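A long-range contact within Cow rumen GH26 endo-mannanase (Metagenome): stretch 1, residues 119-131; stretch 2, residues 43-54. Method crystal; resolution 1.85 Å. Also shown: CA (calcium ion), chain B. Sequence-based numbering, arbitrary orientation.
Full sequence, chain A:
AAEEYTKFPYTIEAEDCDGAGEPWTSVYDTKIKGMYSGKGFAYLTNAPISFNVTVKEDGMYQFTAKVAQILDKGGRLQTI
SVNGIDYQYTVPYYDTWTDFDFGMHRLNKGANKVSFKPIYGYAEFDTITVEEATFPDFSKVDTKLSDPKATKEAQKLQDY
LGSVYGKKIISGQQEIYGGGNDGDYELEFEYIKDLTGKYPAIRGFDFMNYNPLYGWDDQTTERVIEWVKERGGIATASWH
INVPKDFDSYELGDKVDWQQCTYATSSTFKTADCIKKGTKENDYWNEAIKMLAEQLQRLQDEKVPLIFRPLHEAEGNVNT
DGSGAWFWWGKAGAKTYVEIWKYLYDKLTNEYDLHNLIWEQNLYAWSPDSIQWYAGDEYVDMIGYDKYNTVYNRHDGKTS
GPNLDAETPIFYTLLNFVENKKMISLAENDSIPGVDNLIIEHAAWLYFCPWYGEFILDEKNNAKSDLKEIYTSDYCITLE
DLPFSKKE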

ATOM      1  N   ILE A 119     -24.720 -10.931  -1.041  1.00 16.03           N
ATOM      2  CA  ILE A 119     -23.390 -11.524  -1.017  1.00 17.48           C
ATOM      3  C   ILE A 119     -22.735 -11.197   0.323  1.00 18.30           C
ATOM      4  O   ILE A 119     -21.990 -10.222   0.421  1.00 17.81           O
ATOM      5  CB  ILE A 119     -22.503 -10.997  -2.172  1.00 18.72           C
ATOM      6  CG1 ILE A 119     -23.262 -11.030  -3.500  1.00 21.28           C
ATOM      7  CG2 ILE A 119     -21.206 -11.794  -2.268  1.00 19.42           C
ATOM      8  CD1 ILE A 119     -22.503 -10.401  -4.654  1.00 23.28           C
ATOM      9  N   TYR A 120     -23.013 -11.999   1.353  1.00 18.21           N
ATOM     10  CA  TYR A 120     -23.822 -13.212   1.228  1.00 19.67           C
ATOM     11  C   TYR A 120     -25.233 -13.075   1.810  1.00 17.09           C
ATOM     12  O   TYR A 120     -25.927 -14.072   2.004  1.00 15.32           O
ATOM     13  CB  TYR A 120     -23.109 -14.385   1.906  1.00 23.66           C
ATOM     14  CG  TYR A 120     -21.784 -14.746   1.275  1.00 29.37           C
ATOM     15  CD1 TYR A 120     -21.620 -14.719  -0.102  1.00 31.53           C
ATOM     16  CD2 TYR A 120     -20.697 -15.114   2.058  1.00 32.52           C
ATOM     17  CE1 TYR A 120     -20.412 -15.049  -0.684  1.00 35.02           C
ATOM     18  CE2 TYR A 120     -19.485 -15.446   1.487  1.00 35.68           C
ATOM     19  CZ  TYR A 120     -19.348 -15.411   0.115  1.00 37.48           C
ATOM     20  OH  TYR A 120     -18.141 -15.740  -0.458  1.00 41.42           O
ATOM     21  N   GLY A 121     -25.654 -11.848   2.090  1.00 15.12           N
ATOM     22  CA  GLY A 121     -27.003 -11.604   2.569  1.00 14.81           C
ATOM     23  C   GLY A 121     -27.327 -12.221   3.919  1.00 15.85           C
ATOM     24  O   GLY A 121     -26.433 -12.481   4.725  1.00 17.09           O
ATOM     25  N   TYR A 122     -28.616 -12.457   4.150  1.00 14.59           N
ATOM     26  CA  TYR A 122     -29.136 -12.963   5.423  1.00 14.76           C
ATOM     27  C   TYR A 122     -28.634 -12.129   6.597  1.00 15.23           C
ATOM     28  O   TYR A 122     -27.993 -12.626   7.528  1.00 15.00           O
ATOM     29  CB  TYR A 122     -28.806 -14.444   5.578  1.00 16.31           C
ATOM     30  CG  TYR A 122     -29.557 -15.255   4.547  1.00 16.29           C
ATOM     31  CD1 TYR A 122     -30.874 -15.637   4.762  1.00 16.47           C
ATOM     32  CD2 TYR A 122     -28.970 -15.585   3.333  1.00 16.69           C
ATOM     33  CE1 TYR A 122     -31.574 -16.358   3.812  1.00 15.40           C
ATOM     34  CE2 TYR A 122     -29.661 -16.303   2.375  1.00 17.27           C
ATOM     35  CZ  TYR A 122     -30.963 -16.686   2.620  1.00 17.12           C
ATOM     36  OH  TYR A 122     -31.652 -17.401   1.670  1.00 19.01           O
ATOM     37  N   ALA A 123     -28.944 -10.839   6.512  1.00 15.03           N
ATOM     38  CA  ALA A 123     -28.693  -9.878   7.574  1.00 15.19           C
ATOM     39  C   ALA A 123     -29.874  -8.916   7.633  1.00 15.26           C
ATOM     40  O   ALA A 123     -30.644  -8.808   6.679  1.00 15.09           O
ATOM     41  CB  ALA A 123     -27.393  -9.130   7.338  1.00 14.95           C
ATOM     42  N   GLU A 124     -30.013  -8.214   8.750  1.00 16.92           N
ATOM     43  CA  GLU A 124     -31.174  -7.361   8.966  1.00 17.50           C
ATOM     44  C   GLU A 124     -30.780  -5.893   8.922  1.00 17.42           C
ATOM     45  O   GLU A 124     -29.729  -5.509   9.433  1.00 17.38           O
ATOM     46  CB  GLU A 124     -31.844  -7.697  10.302  1.00 17.85           C
ATOM     47  CG  GLU A 124     -32.374  -9.130  10.400  1.00 17.85           C
ATOM     48  CD  GLU A 124     -31.271 -10.164  10.554  1.00 18.23           C
ATOM     49  OE1 GLU A 124     -30.461 -10.038  11.497  1.00 17.38           O
ATOM     50  OE2 GLU A 124     -31.203 -11.099   9.725  1.00 18.31           O
ATOM     51  N   PHE A 125     -31.630  -5.074   8.307  1.00 15.53           N
ATOM     52  CA  PHE A 125     -31.366  -3.647   8.172  1.00 16.25           C
ATOM     53  C   PHE A 125     -32.553  -2.829   8.671  1.00 16.95           C
ATOM     54  O   PHE A 125     -33.650  -2.914   8.122  1.00 17.06           O
ATOM     55  CB  PHE A 125     -31.054  -3.298   6.713  1.00 15.03           C
ATOM     56  CG  PHE A 125     -29.816  -3.960   6.184  1.00 17.35           C
ATOM     57  CD1 PHE A 125     -29.848  -5.274   5.746  1.00 16.96           C
ATOM     58  CD2 PHE A 125     -28.617  -3.269   6.123  1.00 17.10           C
ATOM     59  CE1 PHE A 125     -28.709  -5.886   5.264  1.00 16.84           C
ATOM     60  CE2 PHE A 125     -27.476  -3.877   5.639  1.00 16.89           C
ATOM     61  CZ  PHE A 125     -27.522  -5.188   5.207  1.00 15.93           C
ATOM     62  N   ASP A 126     -32.327  -2.045   9.724  1.00 16.12           N
ATOM     63  CA  ASP A 126     -33.374  -1.206  10.301  1.00 16.51           C
ATOM     64  C   ASP A 126     -33.441   0.139   9.588  1.00 16.37           C
ATOM     65  O   ASP A 126     -34.484   0.523   9.061  1.00 16.39           O
ATOM     66  CB  ASP A 126     -33.126  -1.002  11.798  1.00 17.01           C
ATOM     67  CG  ASP A 126     -34.204  -0.163  12.463  1.00 19.69           C
ATOM     68  OD1 ASP A 126     -35.331  -0.095  11.929  1.00 19.10           O
ATOM     69  OD2 ASP A 126     -33.924   0.424  13.530  1.00 20.15           O
ATOM     70  N   THR A 127     -32.320   0.854   9.593  1.00 16.96           N
ATOM     71  CA  THR A 127     -32.193   2.116   8.875  1.00 17.02           C
ATOM     72  C   THR A 127     -30.857   2.172   8.144  1.00 17.56           C
ATOM     73  O   THR A 127     -29.931   1.426   8.465  1.00 17.28           O
ATOM     74  CB  THR A 127     -32.288   3.334   9.816  1.00 17.10           C
ATOM     75  OG1 THR A 127     -31.251   3.255  10.800  1.00 16.79           O
ATOM     76  CG2 THR A 127     -33.643   3.386  10.513  1.00 17.06           C
ATOM     77  N   ILE A 128     -30.767   3.056   7.158  1.00 15.57           N
ATOM     78  CA  ILE A 128     -29.523   3.294   6.437  1.00 15.25           C
ATOM     79  C   ILE A 128     -29.261   4.797   6.405  1.00 18.22           C
ATOM     80  O   ILE A 128     -30.179   5.585   6.180  1.00 17.74           O
ATOM     81  CB  ILE A 128     -29.580   2.732   5.004  1.00 18.64           C
ATOM     82  CG1 ILE A 128     -29.938   1.242   5.031  1.00 14.74           C
ATOM     83  CG2 ILE A 128     -28.259   2.963   4.282  1.00 14.56           C
ATOM     84  CD1 ILE A 128     -30.424   0.703   3.700  1.00 19.38           C
ATOM     85  N   THR A 129     -28.014   5.193   6.644  1.00 15.39           N
ATOM     86  CA  THR A 129     -27.668   6.609   6.713  1.00 17.57           C
ATOM     87  C   THR A 129     -26.516   6.962   5.777  1.00 18.37           C
ATOM     88  O   THR A 129     -25.482   6.293   5.768  1.00 19.59           O
ATOM     89  CB  THR A 129     -27.297   7.021   8.155  1.00 18.02           C
ATOM     90  OG1 THR A 129     -28.448   6.888   8.998  1.00 19.46           O
ATOM     91  CG2 THR A 129     -26.817   8.461   8.204  1.00 19.47           C
ATOM     92  N   VAL A 130     -26.710   8.012   4.984  1.00 17.56           N
ATOM     93  CA  VAL A 130     -25.665   8.520   4.105  1.00 15.12           C
ATOM     94  C   VAL A 130     -25.287   9.944   4.505  1.00 17.00           C
ATOM     95  O   VAL A 130     -26.141  10.830   4.565  1.00 17.32           O
ATOM     96  CB  VAL A 130     -26.104   8.503   2.628  1.00 18.69           C
ATOM     97  CG1 VAL A 130     -24.966   8.960   1.728  1.00 14.69           C
ATOM     98  CG2 VAL A 130     -26.574   7.113   2.228  1.00 17.66           C
ATOM     99  N   GLU A 131     -24.005  10.154   4.781  1.00 17.05           N
ATOM    100  CA  GLU A 131     -23.495  11.465   5.172  1.00 17.98           C
ATOM    101  C   GLU A 131     -22.347  11.887   4.269  1.00 16.91           C
ATOM    102  O   GLU A 131     -21.699  11.044   3.654  1.00 15.20           O
ATOM    103  CB  GLU A 131     -23.020  11.445   6.624  1.00 20.12           C
ATOM    104  CG  GLU A 131     -24.103  11.117   7.632  1.00 24.36           C
ATOM    105  CD  GLU A 131     -23.534  10.697   8.970  1.00 27.82           C
ATOM    106  OE1 GLU A 131     -23.751  11.417   9.967  1.00 30.05           O
ATOM    107  OE2 GLU A 131     -22.872   9.640   9.025  1.00 28.28           O
TER
HETATM  108 CA    CA B 601     -36.886   0.434  10.313  1.00 15.97          CA
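Stretch 2, residues 43-54: YLTNAPISFNVT

Stretch 2 meets stretch 1 in two ways: edge to edge in a short antiparallel ladder, then face to face across a sheet-on-sheet packing. It enters as strand at Tyr43 and Leu44, breaks from the extended path at Thr45 and Asn46, then runs through Ala47 and Pro48 into a strand from Ile49 to Thr54.

The ladder is set by backbone hydrogen bonds. Leu44 N donates to Ala123 O at 3.1 Å (N-H...O angle 137°), and Ala123 N donates to Leu44 O at 3.2 Å (145°), which defines an antiparallel hydrogen-bonded pair. A weak bond from Tyr122 N to the same Leu44 O is short, 2.7 Å, but bent to 115°. Glu124 and Tyr43 form the adjoining non-hydrogen-bonded pair, with CA atoms 4.8 Å apart; Glu124 curls back (chi1 m, chi2 p) to bring OE2 within 3.3 Å of Tyr43 CE1.

Past the ladder, Thr45 fits against Gly121 and Tyr122. Gly121, at phi 64°, leaves a hollow for the Thr45 carbonyl: Gly121 CA lies 3.7 Å from Thr45 O, and a CB built at ideal geometry on Gly121 would clash with that oxygen. Thr45 CB sits 4.1 Å from the Tyr122 ring centroid, 30° off the normal, an off-centre CH-pi contact, while Tyr43 OH reaches the ring edge, 3.5 Å from Tyr122 CD1. A water bridges Thr45 O (2.6 Å) and Tyr120 O (2.8 Å).

After the corner at Asp126, the strand that follows and runs through Ile128 and Val130 lies nearly parallel to the strand 49-54, crossing at -19° with axes 10.3 Å apart at closest approach, so side chains fill the gap. Phe51 is the main bump: its CE1 lies 3.8 Å from Ile128 CG2, and its CZ 3.8 Å from Val130 CG2, at the ring edge. Nearer the ladder, Phe125 CE1 packs 3.6 Å from Leu44 CD2.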

ATOM      1  N   TYR A  43     -35.328  -7.564   5.818  1.00 17.12           N
ATOM      2  CA  TYR A  43     -34.595  -8.814   5.957  1.00 16.73           C
ATOM      3  C   TYR A  43     -34.011  -9.177   4.599  1.00 16.50           C
ATOM      4  O   TYR A  43     -34.698  -9.730   3.742  1.00 18.12           O
ATOM      5  CB  TYR A  43     -35.503  -9.931   6.480  1.00 16.11           C
ATOM      6  CG  TYR A  43     -34.804 -11.251   6.760  1.00 14.72           C
ATOM      7  CD1 TYR A  43     -33.438 -11.310   7.023  1.00 14.08           C
ATOM      8  CD2 TYR A  43     -35.521 -12.442   6.759  1.00 14.80           C
ATOM      9  CE1 TYR A  43     -32.810 -12.522   7.279  1.00 14.33           C
ATOM     10  CE2 TYR A  43     -34.906 -13.651   7.014  1.00 15.43           C
ATOM     11  CZ  TYR A  43     -33.552 -13.689   7.271  1.00 14.91           C
ATOM     12  OH  TYR A  43     -32.952 -14.903   7.522  1.00 13.74           O
ATOM     13  N   LEU A  44     -32.746  -8.827   4.406  1.00 15.91           N
ATOM     14  CA  LEU A  44     -32.030  -9.128   3.174  1.00 17.18           C
ATOM     15  C   LEU A  44     -31.690 -10.607   3.126  1.00 17.47           C
ATOM     16  O   LEU A  44     -30.866 -11.066   3.904  1.00 17.21           O
ATOM     17  CB  LEU A  44     -30.755  -8.283   3.085  1.00 18.29           C
ATOM     18  CG  LEU A  44     -29.727  -8.588   1.992  1.00 20.62           C
ATOM     19  CD1 LEU A  44     -30.219  -8.115   0.653  1.00 22.25           C
ATOM     20  CD2 LEU A  44     -28.382  -7.951   2.314  1.00 20.89           C
ATOM     21  N   THR A  45     -32.323 -11.358   2.230  1.00 17.72           N
ATOM     22  CA  THR A  45     -32.021 -12.784   2.116  1.00 18.26           C
ATOM     23  C   THR A  45     -31.212 -13.085   0.857  1.00 20.00           C
ATOM     24  O   THR A  45     -29.982 -12.987   0.873  1.00 20.94           O
ATOM     25  CB  THR A  45     -33.305 -13.651   2.126  1.00 19.44           C
ATOM     26  OG1 THR A  45     -34.244 -13.146   1.169  1.00 18.55           O
ATOM     27  CG2 THR A  45     -33.943 -13.645   3.515  1.00 19.45           C
ATOM     28  N   ASN A  46     -31.893 -13.451  -0.226  1.00 15.62           N
ATOM     29  CA  ASN A  46     -31.207 -13.771  -1.477  1.00 16.47           C
ATOM     30  C   ASN A  46     -31.535 -12.800  -2.611  1.00 17.30           C
ATOM     31  O   ASN A  46     -31.341 -13.117  -3.785  1.00 17.84           O
ATOM     32  CB  ASN A  46     -31.536 -15.204  -1.917  1.00 18.00           C
ATOM     33  CG  ASN A  46     -33.022 -15.430  -2.134  1.00 20.49           C
ATOM     34  OD1 ASN A  46     -33.839 -14.526  -1.946  1.00 19.84           O
ATOM     35  ND2 ASN A  46     -33.379 -16.643  -2.534  1.00 20.47           N
ATOM     36  N   ALA A  47     -32.028 -11.618  -2.256  1.00 15.87           N
ATOM     37  CA  ALA A  47     -32.347 -10.591  -3.243  1.00 17.83           C
ATOM     38  C   ALA A  47     -31.985  -9.214  -2.698  1.00 15.98           C
ATOM     39  O   ALA A  47     -32.185  -8.948  -1.516  1.00 14.75           O
ATOM     40  CB  ALA A  47     -33.816 -10.649  -3.619  1.00 17.25           C
ATOM     41  N   PRO A  48     -31.460  -8.330  -3.562  1.00 16.93           N
ATOM     42  CA  PRO A  48     -30.954  -7.031  -3.104  1.00 16.13           C
ATOM     43  C   PRO A  48     -32.040  -6.060  -2.645  1.00 16.00           C
ATOM     44  O   PRO A  48     -33.203  -6.178  -3.034  1.00 15.78           O
ATOM     45  CB  PRO A  48     -30.242  -6.480  -4.343  1.00 16.78           C
ATOM     46  CG  PRO A  48     -30.959  -7.108  -5.486  1.00 18.38           C
ATOM     47  CD  PRO A  48     -31.310  -8.496  -5.019  1.00 19.13           C
ATOM     48  N   ILE A  49     -31.643  -5.110  -1.806  1.00 14.51           N
ATOM     49  CA  ILE A  49     -32.483  -3.969  -1.473  1.00 15.81           C
ATOM     50  C   ILE A  49     -31.706  -2.716  -1.850  1.00 15.30           C
ATOM     51  O   ILE A  49     -30.474  -2.708  -1.796  1.00 14.42           O
ATOM     52  CB  ILE A  49     -32.873  -3.936   0.018  1.00 17.51           C
ATOM     53  CG1 ILE A  49     -31.628  -3.815   0.899  1.00 18.34           C
ATOM     54  CG2 ILE A  49     -33.681  -5.179   0.385  1.00 18.30           C
ATOM     55  CD1 ILE A  49     -31.936  -3.696   2.383  1.00 18.37           C
ATOM     56  N   SER A  50     -32.411  -1.662  -2.246  1.00 15.03           N
ATOM     57  CA  SER A  50     -31.718  -0.486  -2.751  1.00 14.78           C
ATOM     58  C   SER A  50     -32.492   0.815  -2.581  1.00 14.93           C
ATOM     59  O   SER A  50     -33.695   0.815  -2.327  1.00 14.52           O
ATOM     60  CB  SER A  50     -31.379  -0.683  -4.229  1.00 14.70           C
ATOM     61  OG  SER A  50     -32.558  -0.839  -4.999  1.00 17.11           O
ATOM     62  N   PHE A  51     -31.768   1.921  -2.725  1.00 14.66           N
ATOM     63  CA  PHE A  51     -32.349   3.257  -2.725  1.00 16.24           C
ATOM     64  C   PHE A  51     -31.462   4.178  -3.549  1.00 16.15           C
ATOM     65  O   PHE A  51     -30.315   3.842  -3.852  1.00 14.83           O
ATOM     66  CB  PHE A  51     -32.511   3.791  -1.300  1.00 16.80           C
ATOM     67  CG  PHE A  51     -31.211   3.999  -0.571  1.00 17.06           C
ATOM     68  CD1 PHE A  51     -30.525   2.924  -0.025  1.00 16.23           C
ATOM     69  CD2 PHE A  51     -30.688   5.273  -0.407  1.00 17.99           C
ATOM     70  CE1 PHE A  51     -29.334   3.113   0.656  1.00 16.62           C
ATOM     71  CE2 PHE A  51     -29.497   5.468   0.272  1.00 17.93           C
ATOM     72  CZ  PHE A  51     -28.818   4.389   0.803  1.00 16.35           C
ATOM     73  N   ASN A  52     -31.994   5.339  -3.913  1.00 18.07           N
ATOM     74  CA  ASN A  52     -31.253   6.283  -4.734  1.00 17.36           C
ATOM     75  C   ASN A  52     -30.722   7.481  -3.958  1.00 16.53           C
ATOM     76  O   ASN A  52     -31.378   7.995  -3.050  1.00 15.52           O
ATOM     77  CB  ASN A  52     -32.129   6.777  -5.886  1.00 21.12           C
ATOM     78  CG  ASN A  52     -31.497   7.927  -6.643  1.00 24.64           C
ATOM     79  OD1 ASN A  52     -30.584   7.730  -7.446  1.00 24.90           O
ATOM     80  ND2 ASN A  52     -31.975   9.141  -6.386  1.00 25.95           N
ATOM     81  N   VAL A  53     -29.518   7.908  -4.324  1.00 16.39           N
ATOM     82  CA  VAL A  53     -28.967   9.177  -3.873  1.00 16.75           C
ATOM     83  C   VAL A  53     -28.533   9.978  -5.092  1.00 17.40           C
ATOM     84  O   VAL A  53     -27.800   9.474  -5.944  1.00 18.28           O
ATOM     85  CB  VAL A  53     -27.766   8.993  -2.926  1.00 16.26           C
ATOM     86  CG1 VAL A  53     -27.237  10.349  -2.480  1.00 17.38           C
ATOM     87  CG2 VAL A  53     -28.159   8.155  -1.724  1.00 15.79           C
ATOM     88  N   THR A  54     -28.995  11.220  -5.184  1.00 18.00           N
ATOM     89  CA  THR A  54     -28.637  12.085  -6.301  1.00 18.28           C
ATOM     90  C   THR A  54     -27.763  13.240  -5.823  1.00 19.18           C
ATOM     91  O   THR A  54     -28.106  13.927  -4.859  1.00 20.87           O
ATOM     92  CB  THR A  54     -29.890  12.638  -7.008  1.00 18.74           C
ATOM     93  OG1 THR A  54     -30.694  11.549  -7.472  1.00 19.08           O
ATOM     94  CG2 THR A  54     -29.500  13.509  -8.193  1.00 20.00           C
TER
HETATM   95  O   HOH W   1     -27.882 -14.281  -0.039  1.00 37.86           O